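Local coordinates for protein SusD homolog (Bacteroides thetaiotaomicron VPI-5482, PDB 3FDH) that probably binds glycans at the bacterial outer membrane as a SusD/RagB-family lipoprotein, at residues Ala279-Phe283 / Gln294-Asn298; Tyr48-Glu52 / Lys420-Trp425; Tyr324-Ala328 / Ile374-Leu379. All blocks are in the same frame, centred on the assembly; numbering follows the deposited sequence.

How the contacts relate
Starting from the N terminus, the chain leaves helix 40-48 through residues 48-52, which open contact 2; this loop closes only at 420-425, more than 360 residues later, where helix 412-423 ends. Both other contacts form within that span, in series and without crossing. Contact 1 closes a short excursion between 279-283 and 294-298 around strands 283-284 and 292-293, and contact 3 then joins the loop at 324-328 to the last turns of helix 354-379. Contact 1 links the other two: Phe283 CZ lies 3.5 Å from Trp425 CH2 of contact 2, and Gln294 of contact 1 packs on Ile376 of contact 3. Contacts 2 and 3 do not touch, their nearest atoms being about 8 Å apart.

Contact 1. Residues Ala279-Phe283 / Gln294-Asn298; sequences ANRAF and QVAAN
The methyl group of Ala297 meets the Phe283 ring obliquely, with Ala297 CB 3.8 Å from Phe283 CE2, while Ala279 O lies in the ring plane at one edge. The second flat group is the amide of Gln294, in whose plane Arg281 O lies almost exactly. Gln294 NE2 donates to Arg281 O at 2.8 Å along a nearly straight path (168° at the hydrogen), and it meets that oxygen on a lone pair, within the carbonyl plane. The extended Gln294 chain, with CG anti to the backbone N (chi1 -178°), carries the amide across to this carbonyl. The Gln294 amide plane stands 45° from that of the Arg281 guanidinium, and a water joins the two groups by accepting from Arg281 NH1 and donating to Gln294 OE1.

The backbones run in opposite directions here, an antiparallel pairing consistent with the base of a beta-hairpin formed by strands 283-284 and 292-293. Val295 N donates to Phe283 O at 3.1 Å, and further along Ala297 N donates to Ala279 O at 2.9 Å. In the Phe283-Val295 pair a second water takes the place of the return bond, accepting from Phe283 N and donating to Val295 O, 2.6 Å away. Ala279 O also receives a CA-H contact from Ala296, and Asn280 OD1 rests 3.4 Å from Ala296 CB. Outside the two segments, Arg281 NE forms a salt bridge with Glu369 of helix 354-379 and NH1 bonds Ser388, while Gln294 OE1 accepts from the backbone of Asn386.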
ATOM      1  N   ALA A 279       8.186 -10.117  16.309  1.00 29.75           N
ATOM      2  CA  ALA A 279       8.023  -9.608  17.680  1.00 29.50           C
ATOM      3  C   ALA A 279       9.377  -9.356  18.363  1.00 29.22           C
ATOM      4  O   ALA A 279       9.532  -8.429  19.164  1.00 31.06           O
ATOM      5  CB  ALA A 279       7.176 -10.574  18.552  1.00 27.89           C
ATOM      6  N   ASN A 280      10.345 -10.209  18.059  1.00 28.85           N
ATOM      7  CA  ASN A 280      11.614 -10.153  18.711  1.00 29.46           C
ATOM      8  C   ASN A 280      12.691  -9.576  17.845  1.00 29.85           C
ATOM      9  O   ASN A 280      13.850  -9.561  18.205  1.00 31.55           O
ATOM     10  CB  ASN A 280      12.043 -11.564  19.044  1.00 30.84           C
ATOM     11  CG  ASN A 280      13.123 -11.596  20.075  1.00 40.90           C
ATOM     12  OD1 ASN A 280      13.139 -10.765  20.998  1.00 50.70           O
ATOM     13  ND2 ASN A 280      14.047 -12.535  19.936  1.00 39.01           N
ATOM     14  N   ARG A 281      12.293  -9.060  16.706  1.00 30.46           N
ATOM     15  CA  ARG A 281      13.283  -8.676  15.734  1.00 30.73           C
ATOM     16  C   ARG A 281      13.110  -7.362  14.999  1.00 28.98           C
ATOM     17  O   ARG A 281      14.097  -6.781  14.554  1.00 29.09           O
ATOM     18  CB  ARG A 281      13.392  -9.846  14.756  1.00 29.53           C
ATOM     19  CG  ARG A 281      14.441  -9.699  13.774  1.00 35.30           C
ATOM     20  CD  ARG A 281      14.815 -11.014  13.160  1.00 28.22           C
ATOM     21  NE  ARG A 281      15.757 -10.777  12.066  1.00 33.61           N
ATOM     22  CZ  ARG A 281      17.049 -10.500  12.219  1.00 28.27           C
ATOM     23  NH1 ARG A 281      17.565 -10.417  13.423  1.00 26.43           N
ATOM     24  NH2 ARG A 281      17.806 -10.265  11.169  1.00 31.12           N
ATOM     25  N   ALA A 282      11.873  -6.851  14.957  1.00 28.65           N
ATOM     26  CA  ALA A 282      11.538  -5.680  14.155  1.00 28.72           C
ATOM     27  C   ALA A 282      11.360  -4.359  14.923  1.00 27.21           C
ATOM     28  O   ALA A 282      10.769  -3.414  14.429  1.00 28.67           O
ATOM     29  CB  ALA A 282      10.273  -5.963  13.344  1.00 27.60           C
ATOM     30  N   PHE A 283      11.883  -4.319  16.121  1.00 25.91           N
ATOM     31  CA  PHE A 283      11.788  -3.136  17.002  1.00 26.39           C
ATOM     32  C   PHE A 283      13.101  -2.697  17.594  1.00 27.15           C
ATOM     33  O   PHE A 283      13.907  -3.504  18.029  1.00 28.39           O
ATOM     34  CB  PHE A 283      10.774  -3.374  18.140  1.00 25.16           C
ATOM     35  CG  PHE A 283       9.377  -3.592  17.659  1.00 27.86           C
ATOM     36  CD1 PHE A 283       8.627  -2.536  17.188  1.00 27.76           C
ATOM     37  CD2 PHE A 283       8.802  -4.837  17.700  1.00 30.24           C
ATOM     38  CE1 PHE A 283       7.339  -2.733  16.726  1.00 30.52           C
ATOM     39  CE2 PHE A 283       7.509  -5.038  17.247  1.00 33.59           C
ATOM     40  CZ  PHE A 283       6.770  -3.981  16.771  1.00 29.26           C
ATOM     41  N   GLN A 294      18.096  -3.394  19.675  1.00 28.22           N
ATOM     42  CA  GLN A 294      17.055  -4.235  19.075  1.00 28.59           C
ATOM     43  C   GLN A 294      16.493  -5.055  20.229  1.00 28.44           C
ATOM     44  O   GLN A 294      17.225  -5.791  20.890  1.00 29.25           O
ATOM     45  CB  GLN A 294      17.672  -5.114  18.002  1.00 29.13           C
ATOM     46  CG  GLN A 294      16.742  -6.012  17.255  1.00 27.40           C
ATOM     47  CD  GLN A 294      17.490  -6.888  16.277  1.00 26.94           C
ATOM     48  OE1 GLN A 294      18.661  -7.182  16.476  1.00 29.31           O
ATOM     49  NE2 GLN A 294      16.815  -7.312  15.209  1.00 27.15           N
ATOM     50  N   VAL A 295      15.193  -4.893  20.464  1.00 29.96           N
ATOM     51  CA  VAL A 295      14.490  -5.504  21.602  1.00 28.89           C
ATOM     52  C   VAL A 295      13.130  -6.108  21.252  1.00 29.75           C
ATOM     53  O   VAL A 295      12.568  -5.850  20.205  1.00 29.41           O
ATOM     54  CB  VAL A 295      14.308  -4.472  22.768  1.00 28.13           C
ATOM     55  CG1 VAL A 295      15.675  -3.951  23.313  1.00 21.63           C
ATOM     56  CG2 VAL A 295      13.433  -3.302  22.334  1.00 26.25           C
ATOM     57  N   ALA A 296      12.655  -6.980  22.136  1.00 29.85           N
ATOM     58  CA  ALA A 296      11.339  -7.613  21.977  1.00 28.53           C
ATOM     59  C   ALA A 296      10.265  -6.568  22.202  1.00 28.31           C
ATOM     60  O   ALA A 296      10.481  -5.584  22.898  1.00 27.29           O
ATOM     61  CB  ALA A 296      11.148  -8.798  22.942  1.00 28.38           C
ATOM     62  N   ALA A 297       9.140  -6.801  21.550  1.00 27.38           N
ATOM     63  CA  ALA A 297       7.985  -5.913  21.613  1.00 27.42           C
ATOM     64  C   ALA A 297       7.502  -5.671  23.051  1.00 28.99           C
ATOM     65  O   ALA A 297       6.905  -4.640  23.328  1.00 29.78           O
ATOM     66  CB  ALA A 297       6.834  -6.429  20.727  1.00 27.42           C
ATOM     67  N   ASN A 298       7.819  -6.595  23.957  1.00 28.25           N
ATOM     68  CA  ASN A 298       7.375  -6.483  25.358  1.00 29.05           C
ATOM     69  C   ASN A 298       8.457  -6.053  26.338  1.00 30.31           C
ATOM     70  O   ASN A 298       8.279  -6.056  27.549  1.00 30.92           O
ATOM     71  CB  ASN A 298       6.714  -7.773  25.830  1.00 29.53           C
ATOM     72  CG  ASN A 298       7.651  -8.934  25.841  1.00 30.06           C
ATOM     73  OD1 ASN A 298       8.674  -8.924  25.173  1.00 32.78           O
ATOM     74  ND2 ASN A 298       7.270  -9.985  26.544  1.00 37.56           N
TER
HETATM   75  O   HOH W   1      19.897  -8.871  14.608  1.00 25.93           O
HETATM   76  O   HOH W   2      13.508  -6.258  17.771  1.00 25.45           O

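Contact 2. Residues Tyr48-Glu52 / Lys420-Trp425; sequences YIEYE and KYLAMW
An aromatic cluster of Tyr51, Tyr421 and Trp425 fills the junction between the chain leaving helix 40-48 and the C-terminal end of helix 412-423. The Tyr51 ring is sandwiched: Ile49 CD1 lies over one face near the rim, and Trp425 CA over the centre of the other, with Trp425 CB making a CH-pi contact 3.8 Å from the ring centroid. Tyr51 CE1 in turn lies over a face of Tyr421, 3.6 Å from Tyr421 CZ, the two rings sliding past each other in opposite directions with planes 37° apart.

Each hydroxyl donates to a backbone carbonyl across the contact. Tyr51 OH donates to Tyr421 O over a very short 2.5 Å, and it is also hydrogen-bonded to Thr434 of helix 431-443. Tyr421 has CG anti to the backbone N (chi1 174°), which directs its ring toward 48-52, where OH donates to Ile49 O at 2.6 Å in the carbonyl plane. That carbonyl belongs to a helix terminus: Glu50, with positive phi, is the C-prime residue of a Schellman motif in which Tyr51 N bonds Ser46 O and Glu50 N bonds Ser47 O. On the far side of the cluster Trp425 NE1 donates to Glu52 OE2 at 3.3 Å, meeting the oxygen from above the carboxylate plane; Ser320 OG is the stronger partner of the same oxygen. Phe322 meets the indole edge-to-face.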
ATOM      1  N   TYR A  48      -3.335   5.343  10.549  1.00 29.28           N
ATOM      2  CA  TYR A  48      -4.756   5.023  10.650  1.00 28.55           C
ATOM      3  C   TYR A  48      -5.032   3.558  11.014  1.00 28.46           C
ATOM      4  O   TYR A  48      -5.932   3.285  11.819  1.00 30.30           O
ATOM      5  CB  TYR A  48      -5.530   5.454   9.418  1.00 28.31           C
ATOM      6  CG  TYR A  48      -5.451   6.905   9.061  1.00 30.93           C
ATOM      7  CD1 TYR A  48      -5.235   7.874  10.025  1.00 28.84           C
ATOM      8  CD2 TYR A  48      -5.743   7.328   7.770  1.00 29.77           C
ATOM      9  CE1 TYR A  48      -5.248   9.205   9.693  1.00 28.05           C
ATOM     10  CE2 TYR A  48      -5.740   8.653   7.434  1.00 30.39           C
ATOM     11  CZ  TYR A  48      -5.520   9.600   8.411  1.00 32.62           C
ATOM     12  OH  TYR A  48      -5.554  10.962   8.106  1.00 26.32           O
ATOM     13  N   ILE A  49      -4.272   2.624  10.445  1.00 29.14           N
ATOM     14  CA  ILE A  49      -4.451   1.178  10.708  1.00 28.76           C
ATOM     15  C   ILE A  49      -3.393   0.593  11.629  1.00 28.40           C
ATOM     16  O   ILE A  49      -3.168  -0.608  11.727  1.00 31.47           O
ATOM     17  CB  ILE A  49      -4.742   0.327   9.446  1.00 30.06           C
ATOM     18  CG1 ILE A  49      -3.787   0.612   8.303  1.00 30.66           C
ATOM     19  CG2 ILE A  49      -6.179   0.672   8.993  1.00 25.52           C
ATOM     20  CD1 ILE A  49      -2.386   0.263   8.558  1.00 28.04           C
ATOM     21  N   GLU A  50      -2.725   1.532  12.284  1.00 28.58           N
ATOM     22  CA  GLU A  50      -1.880   1.238  13.436  1.00 26.93           C
ATOM     23  C   GLU A  50      -0.669   0.360  13.252  1.00 28.32           C
ATOM     24  O   GLU A  50      -0.262  -0.385  14.154  1.00 28.04           O
ATOM     25  CB  GLU A  50      -2.754   0.778  14.613  1.00 26.84           C
ATOM     26  CG  GLU A  50      -3.801   1.836  15.039  1.00 26.81           C
ATOM     27  CD  GLU A  50      -4.618   1.466  16.252  1.00 29.92           C
ATOM     28  OE1 GLU A  50      -4.354   0.445  16.907  1.00 31.46           O
ATOM     29  OE2 GLU A  50      -5.578   2.209  16.537  1.00 28.57           O
ATOM     30  N   TYR A  51      -0.060   0.506  12.087  1.00 28.20           N
ATOM     31  CA  TYR A  51       1.268  -0.119  11.821  1.00 26.24           C
ATOM     32  C   TYR A  51       2.374   0.678  12.539  1.00 25.94           C
ATOM     33  O   TYR A  51       3.467   0.172  12.907  1.00 30.47           O
ATOM     34  CB  TYR A  51       1.567  -0.053  10.347  1.00 25.73           C
ATOM     35  CG  TYR A  51       0.984  -1.156   9.504  1.00 28.81           C
ATOM     36  CD1 TYR A  51       0.627  -2.398  10.070  1.00 25.59           C
ATOM     37  CD2 TYR A  51       0.866  -1.000   8.115  1.00 28.68           C
ATOM     38  CE1 TYR A  51       0.146  -3.440   9.269  1.00 29.04           C
ATOM     39  CE2 TYR A  51       0.391  -2.019   7.319  1.00 28.28           C
ATOM     40  CZ  TYR A  51       0.066  -3.244   7.870  1.00 25.01           C
ATOM     41  OH  TYR A  51      -0.415  -4.239   7.038  1.00 25.79           O
ATOM     42  N   GLU A  52       2.056   1.956  12.689  1.00 28.50           N
ATOM     43  CA  GLU A  52       2.893   2.970  13.327  1.00 26.99           C
ATOM     44  C   GLU A  52       2.061   3.960  14.046  1.00 28.18           C
ATOM     45  O   GLU A  52       0.858   4.090  13.777  1.00 27.25           O
ATOM     46  CB  GLU A  52       3.797   3.710  12.307  1.00 29.17           C
ATOM     47  CG  GLU A  52       4.670   2.819  11.403  1.00 28.74           C
ATOM     48  CD  GLU A  52       5.775   2.033  12.066  1.00 32.82           C
ATOM     49  OE1 GLU A  52       6.156   2.344  13.217  1.00 33.92           O
ATOM     50  OE2 GLU A  52       6.319   1.118  11.384  1.00 29.88           O
ATOM     51  N   LYS A 420      -2.578 -11.162   6.581  1.00 28.45           N
ATOM     52  CA  LYS A 420      -2.334 -10.240   5.486  1.00 28.11           C
ATOM     53  C   LYS A 420      -1.885  -8.946   6.124  1.00 27.47           C
ATOM     54  O   LYS A 420      -0.924  -8.331   5.724  1.00 25.95           O
ATOM     55  CB  LYS A 420      -3.606 -10.043   4.632  1.00 27.35           C
ATOM     56  CG  LYS A 420      -3.403  -9.218   3.400  1.00 26.05           C
ATOM     57  CD  LYS A 420      -4.646  -9.096   2.540  1.00 25.79           C
ATOM     58  CE  LYS A 420      -4.355  -8.576   1.137  1.00 24.35           C
ATOM     59  NZ  LYS A 420      -5.643  -8.037   0.482  1.00 27.23           N
ATOM     60  N   TYR A 421      -2.653  -8.531   7.116  1.00 29.03           N
ATOM     61  CA  TYR A 421      -2.365  -7.326   7.924  1.00 30.44           C
ATOM     62  C   TYR A 421      -0.946  -7.319   8.496  1.00 30.22           C
ATOM     63  O   TYR A 421      -0.197  -6.367   8.252  1.00 30.08           O
ATOM     64  CB  TYR A 421      -3.437  -7.090   9.006  1.00 30.87           C
ATOM     65  CG  TYR A 421      -3.096  -5.948   9.935  1.00 26.22           C
ATOM     66  CD1 TYR A 421      -2.372  -6.187  11.101  1.00 24.61           C
ATOM     67  CD2 TYR A 421      -3.531  -4.653   9.692  1.00 27.79           C
ATOM     68  CE1 TYR A 421      -2.000  -5.168  11.948  1.00 29.58           C
ATOM     69  CE2 TYR A 421      -3.178  -3.618  10.545  1.00 27.71           C
ATOM     70  CZ  TYR A 421      -2.433  -3.861  11.677  1.00 30.83           C
ATOM     71  OH  TYR A 421      -2.083  -2.818  12.555  1.00 28.91           O
ATOM     72  N   LEU A 422      -0.503  -8.430   9.104  1.00 28.51           N
ATOM     73  CA  LEU A 422       0.833  -8.500   9.695  1.00 29.42           C
ATOM     74  C   LEU A 422       1.957  -8.521   8.655  1.00 28.90           C
ATOM     75  O   LEU A 422       3.033  -7.950   8.876  1.00 28.15           O
ATOM     76  CB  LEU A 422       0.962  -9.736  10.621  1.00 27.43           C
ATOM     77  CG  LEU A 422       0.040  -9.623  11.849  1.00 27.57           C
ATOM     78  CD1 LEU A 422       0.168 -10.937  12.647  1.00 26.95           C
ATOM     79  CD2 LEU A 422       0.417  -8.429  12.740  1.00 26.91           C
ATOM     80  N   ALA A 423       1.692  -9.162   7.517  1.00 27.38           N
ATOM     81  CA  ALA A 423       2.673  -9.219   6.406  1.00 26.41           C
ATOM     82  C   ALA A 423       2.958  -7.895   5.722  1.00 27.85           C
ATOM     83  O   ALA A 423       4.030  -7.640   5.213  1.00 26.99           O
ATOM     84  CB  ALA A 423       2.222 -10.206   5.342  1.00 24.82           C
HETATM   85  N   MSE A 424       1.943  -7.062   5.727  1.00 27.08           N
HETATM   86  CA  MSE A 424       1.914  -5.795   4.964  1.00 28.25           C
HETATM   87  C   MSE A 424       2.391  -4.558   5.755  1.00 29.25           C
HETATM   88  O   MSE A 424       2.459  -3.434   5.282  1.00 26.71           O
HETATM   89  CB  MSE A 424       0.582  -5.690   4.231  1.00 29.30           C
HETATM   90  CG  MSE A 424       0.467  -6.711   3.179  1.00 31.79           C
HETATM   91 SE   MSE A 424      -1.106  -6.723   2.082  0.75 25.66          SE
HETATM   92  CE  MSE A 424      -0.836  -5.133   0.981  1.00 34.43           C
ATOM     93  N   TRP A 425       2.881  -4.881   6.937  1.00 30.00           N
ATOM     94  CA  TRP A 425       3.624  -3.940   7.805  1.00 28.95           C
ATOM     95  C   TRP A 425       5.079  -3.978   7.341  1.00 27.61           C
ATOM     96  O   TRP A 425       5.687  -5.025   7.224  1.00 29.14           O
ATOM     97  CB  TRP A 425       3.589  -4.439   9.242  1.00 29.01           C
ATOM     98  CG  TRP A 425       4.423  -3.692  10.197  1.00 28.79           C
ATOM     99  CD1 TRP A 425       4.476  -2.333  10.341  1.00 23.51           C
ATOM    100  CD2 TRP A 425       5.258  -4.234  11.220  1.00 25.54           C
ATOM    101  NE1 TRP A 425       5.319  -1.976  11.364  1.00 25.61           N
ATOM    102  CE2 TRP A 425       5.840  -3.131  11.906  1.00 27.92           C
ATOM    103  CE3 TRP A 425       5.592  -5.549  11.629  1.00 24.83           C
ATOM    104  CZ2 TRP A 425       6.692  -3.298  12.974  1.00 28.74           C
ATOM    105  CZ3 TRP A 425       6.481  -5.701  12.651  1.00 28.62           C
ATOM    106  CH2 TRP A 425       7.002  -4.583  13.342  1.00 27.87           C
TER

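Contact 3. Residues Tyr324-Ala328 / Ile374-Leu379; sequences YAKTA and IAIKEL
Leu379 CD2 stands over the centre of the Tyr324 ring, 3.7 Å from its centroid and only 6° off the ring normal, a CH-pi contact made by a methyl branch on one face. The other branch, Leu379 CD1, reaches the rim at Tyr324 CD2, 3.9 Å away. At the backbone, Tyr324 O takes a CA-H contact from Ala375 at 3.3 Å (CA to O) and lies against Glu378 CB. No conventional hydrogen bond joins the two segments.

Ile374 spreads its two branches along the loop: CG2 sits 3.6 Å from Thr327 OG1, and CD1 lies 3.7 Å from Ala328 CA. Its CG2 is anti to the backbone N and CG1 anti to the carbonyl carbon (chi1 -75°), which turns both branches onto a type I beta turn from Ala325 to Ala328, overlapped at its start by an inverse gamma turn centred on Ala325. Lys326 and Glu378 come close without forming a salt bridge, NZ to OE2 being 4.1 Å; two waters span the gap, each accepting from Lys326 NZ and donating to one carboxylate oxygen. Lys326 NZ also bonds Ser245 O, and Tyr324 OH bonds Arg292.

Replacing Tyr324 by an alanine takes away the ring and hydroxyl, which would probably open a gap under Leu379 CD2 and leave Arg292 NH2 without this partner. The loop packs on helix 354-379 and also meets helix 250-258, whose Tyr255 meets Tyr324 edge-to-face and whose Tyr252 touches both Lys326 and Glu378, while Leu379 also packs on Phe284 of strand 283-284.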
ATOM      1  N   TYR A 324      14.379   2.583   9.177  1.00 27.51           N
ATOM      2  CA  TYR A 324      15.790   2.679   8.756  1.00 27.56           C
ATOM      3  C   TYR A 324      16.143   1.836   7.527  1.00 27.86           C
ATOM      4  O   TYR A 324      17.318   1.627   7.190  1.00 28.05           O
ATOM      5  CB  TYR A 324      16.725   2.356   9.934  1.00 27.96           C
ATOM      6  CG  TYR A 324      16.882   3.557  10.846  1.00 28.58           C
ATOM      7  CD1 TYR A 324      17.630   4.654  10.448  1.00 29.75           C
ATOM      8  CD2 TYR A 324      16.270   3.602  12.087  1.00 28.70           C
ATOM      9  CE1 TYR A 324      17.749   5.761  11.265  1.00 28.83           C
ATOM     10  CE2 TYR A 324      16.362   4.712  12.894  1.00 26.49           C
ATOM     11  CZ  TYR A 324      17.094   5.789  12.475  1.00 25.44           C
ATOM     12  OH  TYR A 324      17.223   6.884  13.316  1.00 33.49           O
ATOM     13  N   ALA A 325      15.107   1.346   6.849  1.00 27.71           N
ATOM     14  CA  ALA A 325      15.262   0.465   5.654  1.00 28.28           C
ATOM     15  C   ALA A 325      15.501   1.330   4.413  1.00 27.71           C
ATOM     16  O   ALA A 325      14.699   1.373   3.503  1.00 29.34           O
ATOM     17  CB  ALA A 325      14.007  -0.420   5.456  1.00 28.84           C
ATOM     18  N   LYS A 326      16.686   1.935   4.389  1.00 27.88           N
ATOM     19  CA  LYS A 326      17.022   2.976   3.430  1.00 28.48           C
ATOM     20  C   LYS A 326      16.831   2.638   1.956  1.00 29.70           C
ATOM     21  O   LYS A 326      16.356   3.480   1.161  1.00 29.52           O
ATOM     22  CB  LYS A 326      18.445   3.471   3.674  1.00 27.59           C
ATOM     23  CG  LYS A 326      18.813   4.694   2.849  1.00 32.04           C
ATOM     24  CD  LYS A 326      20.241   5.100   3.166  1.00 34.21           C
ATOM     25  CE  LYS A 326      20.640   6.381   2.454  1.00 40.06           C
ATOM     26  NZ  LYS A 326      21.974   6.906   2.916  1.00 43.99           N
ATOM     27  N   THR A 327      17.175   1.398   1.635  1.00 30.90           N
ATOM     28  CA  THR A 327      17.145   0.920   0.267  1.00 29.75           C
ATOM     29  C   THR A 327      16.150  -0.194   0.029  1.00 29.55           C
ATOM     30  O   THR A 327      16.174  -0.832  -1.004  1.00 30.00           O
ATOM     31  CB  THR A 327      18.546   0.517  -0.214  1.00 29.44           C
ATOM     32  OG1 THR A 327      19.053  -0.538   0.598  1.00 30.09           O
ATOM     33  CG2 THR A 327      19.503   1.708  -0.135  1.00 29.92           C
ATOM     34  N   ALA A 328      15.209  -0.382   0.939  1.00 29.35           N
ATOM     35  CA  ALA A 328      14.185  -1.395   0.697  1.00 28.22           C
ATOM     36  C   ALA A 328      13.348  -0.986  -0.511  1.00 27.58           C
ATOM     37  O   ALA A 328      12.995   0.203  -0.657  1.00 28.93           O
ATOM     38  CB  ALA A 328      13.276  -1.578   1.945  1.00 28.42           C
ATOM     39  N   ILE A 374      18.318  -4.749   5.941  1.00 28.87           N
ATOM     40  CA  ILE A 374      18.757  -3.501   5.294  1.00 27.81           C
ATOM     41  C   ILE A 374      18.927  -2.440   6.382  1.00 28.00           C
ATOM     42  O   ILE A 374      19.900  -1.668   6.415  1.00 27.58           O
ATOM     43  CB  ILE A 374      17.752  -3.037   4.198  1.00 27.45           C
ATOM     44  CG1 ILE A 374      17.912  -3.925   2.938  1.00 26.08           C
ATOM     45  CG2 ILE A 374      17.961  -1.583   3.825  1.00 22.82           C
ATOM     46  CD1 ILE A 374      16.767  -3.724   1.901  1.00 23.18           C
ATOM     47  N   ALA A 375      17.953  -2.425   7.291  1.00 29.06           N
ATOM     48  CA  ALA A 375      17.890  -1.408   8.366  1.00 29.00           C
ATOM     49  C   ALA A 375      19.023  -1.555   9.364  1.00 28.79           C
ATOM     50  O   ALA A 375      19.617  -0.567   9.777  1.00 28.48           O
ATOM     51  CB  ALA A 375      16.538  -1.413   9.065  1.00 28.63           C
ATOM     52  N   ILE A 376      19.311  -2.801   9.722  1.00 27.37           N
ATOM     53  CA  ILE A 376      20.406  -3.134  10.635  1.00 27.14           C
ATOM     54  C   ILE A 376      21.727  -2.716  10.000  1.00 27.00           C
ATOM     55  O   ILE A 376      22.581  -2.124  10.654  1.00 28.57           O
ATOM     56  CB  ILE A 376      20.394  -4.652  11.019  1.00 25.82           C
ATOM     57  CG1 ILE A 376      19.165  -4.945  11.898  1.00 29.51           C
ATOM     58  CG2 ILE A 376      21.705  -5.058  11.726  1.00 24.01           C
ATOM     59  CD1 ILE A 376      18.886  -6.412  12.116  1.00 29.57           C
ATOM     60  N   LYS A 377      21.874  -2.990   8.713  1.00 27.04           N
ATOM     61  CA  LYS A 377      23.109  -2.658   8.033  1.00 28.82           C
ATOM     62  C   LYS A 377      23.232  -1.130   8.022  1.00 27.69           C
ATOM     63  O   LYS A 377      24.250  -0.576   8.379  1.00 28.36           O
ATOM     64  CB  LYS A 377      23.165  -3.249   6.611  1.00 29.36           C
ATOM     65  CG  LYS A 377      24.518  -3.094   5.893  1.00 35.48           C
ATOM     66  CD  LYS A 377      24.350  -3.265   4.386  1.00 43.84           C
ATOM     67  CE  LYS A 377      25.676  -3.287   3.602  1.00 48.11           C
ATOM     68  NZ  LYS A 377      26.313  -4.645   3.554  1.00 55.30           N
ATOM     69  N   GLU A 378      22.155  -0.448   7.697  1.00 28.23           N
ATOM     70  CA  GLU A 378      22.180   1.016   7.625  1.00 27.48           C
ATOM     71  C   GLU A 378      22.557   1.672   8.958  1.00 28.25           C
ATOM     72  O   GLU A 378      23.362   2.610   8.995  1.00 29.96           O
ATOM     73  CB  GLU A 378      20.831   1.555   7.125  1.00 29.06           C
ATOM     74  CG  GLU A 378      20.684   3.065   7.220  1.00 31.40           C
ATOM     75  CD  GLU A 378      21.673   3.857   6.365  1.00 35.63           C
ATOM     76  OE1 GLU A 378      22.360   3.301   5.472  1.00 38.99           O
ATOM     77  OE2 GLU A 378      21.764   5.075   6.629  1.00 39.91           O
ATOM     78  N   LEU A 379      21.981   1.187  10.050  1.00 27.97           N
ATOM     79  CA  LEU A 379      22.285   1.732  11.396  1.00 28.64           C
ATOM     80  C   LEU A 379      23.707   1.495  11.836  1.00 29.28           C
ATOM     81  O   LEU A 379      24.300   2.307  12.532  1.00 29.18           O
ATOM     82  CB  LEU A 379      21.329   1.203  12.473  1.00 28.02           C
ATOM     83  CG  LEU A 379      19.991   1.939  12.520  1.00 34.08           C
ATOM     84  CD1 LEU A 379      19.043   1.248  13.502  1.00 33.74           C
ATOM     85  CD2 LEU A 379      20.238   3.371  12.945  1.00 34.00           C
TER
HETATM   86  O   HOH W   3      23.363   4.505   3.155  1.00 50.23           O
HETATM   87  O   HOH W   4      22.514   7.399   5.574  1.00 59.37           O